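Local coordinates for protein PLP-Dependent L-Arginine Hydroxylase MppP (Streptomyces wadayamensis, PDB 6C9B) that probably uses pyridoxal 5'-phosphate to oxidise L-arginine, forming 4-hydroxy-2-ketoarginine and 2-ketoarginine as products, at residues B[33-38]-B[266-271]; B[39-44]-B[259-264]. All blocks are in the same frame, centred on the assembly; numbering follows the deposited sequence.

Interaction 1: residues B[33-38]-B[266-271]; sequences ALSPGQ and SRDAAD
Asp268 lays its carboxylate over the first turn of helix 36-43, with OD1 against the backbone of Gly37 and OD2 against the chain of Gln38. Its CG stands anti to the backbone N (chi1 172°), which sets the carboxylate against Gly37 and Gln38. OD1 lies 3.7 Å from Gly37 CA, a close approach made at a residue that has no side chain. OD2 sits 3.7 Å from Gln38 CG, and the two side chains run nearly perpendicular to each other. No direct hydrogen bond links the two segments; two waters do the bridging. Each donates to Asp268 OD2: the first, 2.7 Å from that oxygen, also bonds Ser35 OG, while the second, 2.6 Å from it, accepts from Gln38 NE2. Ser35 and Gln38 are in turn tied to each other. Ser35 OG accepts from Gln38 N at 3.2 Å, and Gln38 OE1 takes the backbone N-H of Ser35 at 3.0 Å in a nearly straight bond (173°). The amide is thus held at both ends, by Ser35 N and by the second water. Trp223 and Phe265 pack against the Gln38 side chain. The reciprocal Ser35-Gln38 bonds are those of a capping box, here closing the N-terminal end of helix 36-43 and joined through water to a helix-borne aspartate.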
ATOM      1  N   ALA B  33      24.513   2.665  -2.257  1.00 26.09           N
ATOM      2  CA  ALA B  33      24.877   2.707  -0.853  1.00 31.32           C
ATOM      3  C   ALA B  33      24.383   3.995  -0.205  1.00 26.98           C
ATOM      4  O   ALA B  33      24.285   5.046  -0.846  1.00 27.37           O
ATOM      5  CB  ALA B  33      26.396   2.611  -0.696  1.00 29.51           C
ATOM      6  N   LEU B  34      24.084   3.903   1.087  1.00 28.05           N
ATOM      7  CA  LEU B  34      23.804   5.093   1.876  1.00 30.51           C
ATOM      8  C   LEU B  34      25.033   5.987   1.941  1.00 32.10           C
ATOM      9  O   LEU B  34      26.162   5.501   2.043  1.00 28.17           O
ATOM     10  CB  LEU B  34      23.433   4.705   3.300  1.00 25.77           C
ATOM     11  CG  LEU B  34      22.132   3.924   3.456  1.00 27.90           C
ATOM     12  CD1 LEU B  34      22.088   3.184   4.774  1.00 34.71           C
ATOM     13  CD2 LEU B  34      20.966   4.853   3.328  1.00 34.01           C
ATOM     14  N   SER B  35      24.808   7.296   1.944  1.00 25.97           N
ATOM     15  CA  SER B  35      25.886   8.227   2.266  1.00 26.69           C
ATOM     16  C   SER B  35      26.175   8.176   3.763  1.00 26.21           C
ATOM     17  O   SER B  35      25.372   7.666   4.544  1.00 27.94           O
ATOM     18  CB  SER B  35      25.500   9.647   1.870  1.00 26.34           C
ATOM     19  OG  SER B  35      24.485  10.123   2.748  1.00 26.46           O
ATOM     20  N   PRO B  36      27.330   8.696   4.200  1.00 25.96           N
ATOM     21  CA  PRO B  36      27.596   8.737   5.648  1.00 26.87           C
ATOM     22  C   PRO B  36      26.516   9.440   6.449  1.00 34.12           C
ATOM     23  O   PRO B  36      26.166   9.000   7.550  1.00 29.45           O
ATOM     24  CB  PRO B  36      28.934   9.480   5.723  1.00 27.23           C
ATOM     25  CG  PRO B  36      29.582   9.226   4.404  1.00 33.18           C
ATOM     26  CD  PRO B  36      28.467   9.189   3.409  1.00 30.76           C
ATOM     27  N   GLY B  37      25.976  10.538   5.925  1.00 29.30           N
ATOM     28  CA  GLY B  37      24.929  11.238   6.642  1.00 26.57           C
ATOM     29  C   GLY B  37      23.653  10.419   6.724  1.00 26.83           C
ATOM     30  O   GLY B  37      22.957  10.428   7.743  1.00 27.71           O
ATOM     31  N   GLN B  38      23.346   9.670   5.668  1.00 23.08           N
ATOM     32  CA  GLN B  38      22.150   8.826   5.684  1.00 22.14           C
ATOM     33  C   GLN B  38      22.351   7.625   6.601  1.00 25.44           C
ATOM     34  O   GLN B  38      21.423   7.215   7.298  1.00 23.93           O
ATOM     35  CB  GLN B  38      21.789   8.381   4.259  1.00 24.23           C
ATOM     36  CG  GLN B  38      21.305   9.518   3.351  1.00 23.29           C
ATOM     37  CD  GLN B  38      21.291   9.127   1.876  1.00 26.94           C
ATOM     38  OE1 GLN B  38      21.980   8.191   1.455  1.00 26.77           O
ATOM     39  NE2 GLN B  38      20.519   9.875   1.074  1.00 23.13           N
ATOM     40  N   SER B 266      15.037  14.088   4.308  1.00 24.08           N
ATOM     41  CA  SER B 266      14.816  15.385   3.687  1.00 23.03           C
ATOM     42  C   SER B 266      15.742  16.434   4.273  1.00 27.10           C
ATOM     43  O   SER B 266      16.268  17.271   3.541  1.00 28.26           O
ATOM     44  CB  SER B 266      13.366  15.830   3.869  1.00 22.50           C
ATOM     45  OG  SER B 266      12.490  15.031   3.114  1.00 23.80           O
ATOM     46  N   ARG B 267      15.957  16.403   5.590  1.00 24.83           N
ATOM     47  CA  ARG B 267      16.850  17.387   6.196  1.00 30.39           C
ATOM     48  C   ARG B 267      18.298  17.163   5.768  1.00 28.90           C
ATOM     49  O   ARG B 267      19.043  18.123   5.538  1.00 32.06           O
ATOM     50  CB  ARG B 267      16.696  17.343   7.718  1.00 31.54           C
ATOM     51  CG  ARG B 267      15.323  17.873   8.154  1.00 39.56           C
ATOM     52  CD  ARG B 267      15.044  17.742   9.649  1.00 43.06           C
ATOM     53  NE  ARG B 267      13.802  18.443  10.004  1.00 44.64           N
ATOM     54  CZ  ARG B 267      13.226  18.402  11.203  1.00 46.16           C
ATOM     55  NH1 ARG B 267      13.767  17.693  12.186  1.00 41.94           N
ATOM     56  NH2 ARG B 267      12.102  19.070  11.417  1.00 63.05           N
ATOM     57  N   ASP B 268      18.720  15.899   5.676  1.00 28.24           N
ATOM     58  CA  ASP B 268      20.059  15.593   5.191  1.00 30.57           C
ATOM     59  C   ASP B 268      20.227  16.065   3.752  1.00 28.31           C
ATOM     60  O   ASP B 268      21.290  16.591   3.376  1.00 27.27           O
ATOM     61  CB  ASP B 268      20.303  14.088   5.300  1.00 30.35           C
ATOM     62  CG  ASP B 268      21.573  13.655   4.643  1.00 28.62           C
ATOM     63  OD1 ASP B 268      22.630  13.743   5.292  1.00 31.56           O
ATOM     64  OD2 ASP B 268      21.536  13.242   3.471  1.00 29.01           O
ATOM     65  N   ALA B 269      19.191  15.853   2.933  1.00 26.78           N
ATOM     66  CA  ALA B 269      19.194  16.341   1.557  1.00 27.49           C
ATOM     67  C   ALA B 269      19.323  17.858   1.514  1.00 29.07           C
ATOM     68  O   ALA B 269      20.063  18.395   0.686  1.00 27.37           O
ATOM     69  CB  ALA B 269      17.923  15.868   0.839  1.00 22.77           C
ATOM     70  N   ALA B 270      18.647  18.566   2.423  1.00 26.69           N
ATOM     71  CA  ALA B 270      18.723  20.024   2.423  1.00 28.55           C
ATOM     72  C   ALA B 270      20.099  20.518   2.846  1.00 31.59           C
ATOM     73  O   ALA B 270      20.522  21.601   2.430  1.00 34.56           O
ATOM     74  CB  ALA B 270      17.660  20.617   3.349  1.00 33.88           C
ATOM     75  N   ASP B 271      20.810  19.741   3.660  1.00 31.47           N
ATOM     76  CA  ASP B 271      22.126  20.113   4.158  1.00 36.39           C
ATOM     77  C   ASP B 271      23.252  19.805   3.177  1.00 39.87           C
ATOM     78  O   ASP B 271      24.420  19.952   3.548  1.00 47.88           O
ATOM     79  CB  ASP B 271      22.410  19.396   5.485  1.00 49.93           C
ATOM     80  CG  ASP B 271      21.608  19.963   6.636  1.00 74.64           C
ATOM     81  OD1 ASP B 271      21.097  21.096   6.501  1.00 86.34           O
ATOM     82  OD2 ASP B 271      21.498  19.285   7.679  1.00 86.07           O
TER
HETATM   83  O   HOH W   1      23.523  12.450   1.778  1.00 26.41           O
HETATM   84  O   HOH W   2      19.374  12.494   2.136  1.00 23.11           O

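Interaction 2: residues B[39-44]-B[259-264]; sequences QKIVNE and LALIRE
The CB of Ile41 faces helix 256-291, and the side chain meets Leu261 with CG2 and Glu264 with both branches, these two residues lying one turn apart on that helix. Its CG2 methyl, anti to the backbone N, reaches both: it lies 3.8 Å from Leu261 CD2 and 3.7 Å from Glu264 CB. The other branch, anti to the carbonyl carbon (chi1 -60°), carries CD1 over the Glu264 backbone, 3.5 Å from Glu264 O. Both neighbours are met at a slant. Leu261 leaves its helix in another direction, and one methyl, CD2, does the touching.

Glu264 presents its aliphatic base to Ile41 while its acid end turns aside. The bend at chi2 (-56°) folds the carboxylate back toward Arg263 on its own helix. There OE2 is gripped side-on by two nitrogens, Arg263 NE at 2.9 Å and Arg263 NH2 at 3.0 Å, both approaching from the anti side of the carboxylate. Arg263 NH1 makes further salt bridges to Glu51 and Glu63. Leu48 of helix 45-54 packs on Ile41, Arg263 and Glu264, and on the far side of helix 36-43 Val42 packs on Trp49 of the second subunit.

The side-chain contact is apolar, methyl against methyl and methylene, with CD1 also resting on the Glu264 carbonyl; no hydrogen bond joins the segments. The acid of Glu264 is paired with Arg263 of its own helix, which probably favours its ionised form, while its CB packs on Ile41.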
ATOM      1  N   GLN B  39      23.572   7.082   6.663  1.00 24.41           N
ATOM      2  CA  GLN B  39      23.816   5.986   7.596  1.00 23.19           C
ATOM      3  C   GLN B  39      23.629   6.443   9.033  1.00 26.12           C
ATOM      4  O   GLN B  39      23.141   5.673   9.867  1.00 25.47           O
ATOM      5  CB  GLN B  39      25.210   5.414   7.379  1.00 26.47           C
ATOM      6  CG  GLN B  39      25.566   4.251   8.325  1.00 28.48           C
ATOM      7  CD  GLN B  39      24.751   2.997   8.039  1.00 35.52           C
ATOM      8  OE1 GLN B  39      24.746   2.489   6.919  1.00 34.75           O
ATOM      9  NE2 GLN B  39      24.059   2.492   9.057  1.00 32.61           N
ATOM     10  N   LYS B  40      23.995   7.694   9.341  1.00 26.72           N
ATOM     11  CA  LYS B  40      23.749   8.221  10.678  1.00 32.33           C
ATOM     12  C   LYS B  40      22.269   8.171  11.033  1.00 30.76           C
ATOM     13  O   LYS B  40      21.917   7.946  12.195  1.00 26.37           O
ATOM     14  CB  LYS B  40      24.263   9.654  10.795  1.00 31.84           C
ATOM     15  CG  LYS B  40      25.647   9.782  11.364  1.00 53.41           C
ATOM     16  CD  LYS B  40      25.828  11.135  12.042  1.00 78.89           C
ATOM     17  CE  LYS B  40      24.996  11.249  13.327  1.00 88.38           C
ATOM     18  NZ  LYS B  40      25.095  12.597  13.947  1.00 91.84           N
ATOM     19  N   ILE B  41      21.387   8.435  10.062  1.00 25.38           N
ATOM     20  CA  ILE B  41      19.948   8.321  10.308  1.00 23.33           C
ATOM     21  C   ILE B  41      19.590   6.881  10.638  1.00 24.18           C
ATOM     22  O   ILE B  41      18.871   6.594  11.604  1.00 27.46           O
ATOM     23  CB  ILE B  41      19.144   8.829   9.093  1.00 25.57           C
ATOM     24  CG1 ILE B  41      19.460  10.297   8.809  1.00 27.35           C
ATOM     25  CG2 ILE B  41      17.642   8.652   9.346  1.00 24.77           C
ATOM     26  CD1 ILE B  41      18.952  10.807   7.441  1.00 28.78           C
ATOM     27  N   VAL B  42      20.074   5.953   9.827  1.00 23.27           N
ATOM     28  CA  VAL B  42      19.760   4.543  10.052  1.00 24.65           C
ATOM     29  C   VAL B  42      20.243   4.105  11.435  1.00 24.46           C
ATOM     30  O   VAL B  42      19.565   3.344  12.137  1.00 25.88           O
ATOM     31  CB  VAL B  42      20.371   3.688   8.930  1.00 25.25           C
ATOM     32  CG1 VAL B  42      20.299   2.189   9.280  1.00 29.14           C
ATOM     33  CG2 VAL B  42      19.684   3.990   7.617  1.00 26.43           C
ATOM     34  N   ASN B  43      21.400   4.605  11.868  1.00 28.34           N
ATOM     35  CA  ASN B  43      21.934   4.188  13.164  1.00 28.78           C
ATOM     36  C   ASN B  43      21.056   4.648  14.316  1.00 26.55           C
ATOM     37  O   ASN B  43      21.103   4.056  15.407  1.00 28.32           O
ATOM     38  CB  ASN B  43      23.340   4.737  13.357  1.00 24.73           C
ATOM     39  CG  ASN B  43      24.345   4.094  12.430  1.00 30.17           C
ATOM     40  OD1 ASN B  43      24.112   3.004  11.919  1.00 35.81           O
ATOM     41  ND2 ASN B  43      25.485   4.762  12.232  1.00 34.94           N
ATOM     42  N   GLU B  44      20.298   5.722  14.099  1.00 26.91           N
ATOM     43  CA  GLU B  44      19.399   6.317  15.077  1.00 31.13           C
ATOM     44  C   GLU B  44      17.977   5.784  14.981  1.00 24.36           C
ATOM     45  O   GLU B  44      17.091   6.322  15.651  1.00 30.32           O
ATOM     46  CB  GLU B  44      19.352   7.837  14.887  1.00 36.69           C
ATOM     47  CG  GLU B  44      20.665   8.544  15.185  1.00 59.95           C
ATOM     48  CD  GLU B  44      20.589   9.366  16.451  1.00 83.44           C
ATOM     49  OE1 GLU B  44      20.218  10.559  16.365  1.00 92.20           O
ATOM     50  OE2 GLU B  44      20.876   8.811  17.534  1.00 85.77           O
ATOM     51  N   LEU B 259       7.397   8.367   8.388  1.00 21.76           N
ATOM     52  CA  LEU B 259       7.337   9.819   8.285  1.00 22.71           C
ATOM     53  C   LEU B 259       8.549  10.459   8.949  1.00 21.28           C
ATOM     54  O   LEU B 259       9.124  11.427   8.432  1.00 24.89           O
ATOM     55  CB  LEU B 259       6.043  10.313   8.924  1.00 22.68           C
ATOM     56  CG  LEU B 259       4.764   9.907   8.197  1.00 20.83           C
ATOM     57  CD1 LEU B 259       3.566  10.118   9.080  1.00 25.44           C
ATOM     58  CD2 LEU B 259       4.649  10.675   6.894  1.00 21.17           C
ATOM     59  N   ALA B 260       8.963   9.913  10.091  1.00 21.19           N
ATOM     60  CA  ALA B 260      10.186  10.399  10.729  1.00 27.38           C
ATOM     61  C   ALA B 260      11.388  10.191   9.816  1.00 24.42           C
ATOM     62  O   ALA B 260      12.243  11.072   9.687  1.00 23.32           O
ATOM     63  CB  ALA B 260      10.399   9.692  12.066  1.00 24.67           C
ATOM     64  N   LEU B 261      11.464   9.035   9.157  1.00 24.71           N
ATOM     65  CA  LEU B 261      12.565   8.802   8.231  1.00 22.31           C
ATOM     66  C   LEU B 261      12.545   9.802   7.084  1.00 21.85           C
ATOM     67  O   LEU B 261      13.598  10.313   6.684  1.00 24.76           O
ATOM     68  CB  LEU B 261      12.515   7.365   7.701  1.00 20.50           C
ATOM     69  CG  LEU B 261      13.059   6.279   8.611  1.00 34.26           C
ATOM     70  CD1 LEU B 261      12.732   4.915   8.043  1.00 29.03           C
ATOM     71  CD2 LEU B 261      14.576   6.442   8.729  1.00 51.41           C
ATOM     72  N   ILE B 262      11.363  10.084   6.531  1.00 22.38           N
ATOM     73  CA  ILE B 262      11.268  11.045   5.440  1.00 22.09           C
ATOM     74  C   ILE B 262      11.746  12.409   5.907  1.00 25.01           C
ATOM     75  O   ILE B 262      12.444  13.137   5.183  1.00 21.79           O
ATOM     76  CB  ILE B 262       9.822  11.107   4.934  1.00 20.86           C
ATOM     77  CG1 ILE B 262       9.476   9.810   4.211  1.00 21.97           C
ATOM     78  CG2 ILE B 262       9.626  12.330   4.026  1.00 23.23           C
ATOM     79  CD1 ILE B 262       7.994   9.654   3.922  1.00 24.03           C
ATOM     80  N   ARG B 263      11.355  12.784   7.119  1.00 21.74           N
ATOM     81  CA  ARG B 263      11.803  14.052   7.680  1.00 25.10           C
ATOM     82  C   ARG B 263      13.325  14.104   7.755  1.00 27.39           C
ATOM     83  O   ARG B 263      13.944  15.094   7.357  1.00 25.90           O
ATOM     84  CB  ARG B 263      11.192  14.233   9.070  1.00 23.73           C
ATOM     85  CG  ARG B 263      11.528  15.548   9.771  1.00 29.09           C
ATOM     86  CD  ARG B 263      11.089  15.473  11.213  1.00 29.11           C
ATOM     87  NE  ARG B 263      11.905  14.509  11.961  1.00 29.59           N
ATOM     88  CZ  ARG B 263      11.528  13.921  13.088  1.00 28.70           C
ATOM     89  NH1 ARG B 263      10.360  14.200  13.644  1.00 33.08           N
ATOM     90  NH2 ARG B 263      12.329  13.046  13.668  1.00 30.30           N
ATOM     91  N   GLU B 264      13.950  13.040   8.275  1.00 22.80           N
ATOM     92  CA  GLU B 264      15.400  13.052   8.465  1.00 23.93           C
ATOM     93  C   GLU B 264      16.144  13.005   7.136  1.00 24.50           C
ATOM     94  O   GLU B 264      17.137  13.721   6.952  1.00 27.43           O
ATOM     95  CB  GLU B 264      15.818  11.891   9.357  1.00 27.07           C
ATOM     96  CG  GLU B 264      15.249  11.970  10.754  1.00 29.96           C
ATOM     97  CD  GLU B 264      15.614  13.271  11.446  1.00 38.33           C
ATOM     98  OE1 GLU B 264      16.803  13.662  11.419  1.00 40.53           O
ATOM     99  OE2 GLU B 264      14.697  13.925  11.981  1.00 33.79           O
TER

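From the N terminus, the chain enters helix 36-43 through residues 33-38 and continues into residues 39-44, then travels through more than two hundred residues before reaching helix 256-291. That helix supplies 259-264 first and 266-271 afterwards, so interaction 2 is nested inside the loop closed by interaction 1, and the two helices run roughly antiparallel here. The contacts lie about 9 Å apart, centre to centre, and are joined by Ile41, whose CD1 is 4.1 Å from Asp268 CB, and by Leu34 packing on Gln39 and Val42. Together they fasten the short helix 36-43, which also touches the second subunit, to the long helix 256-291.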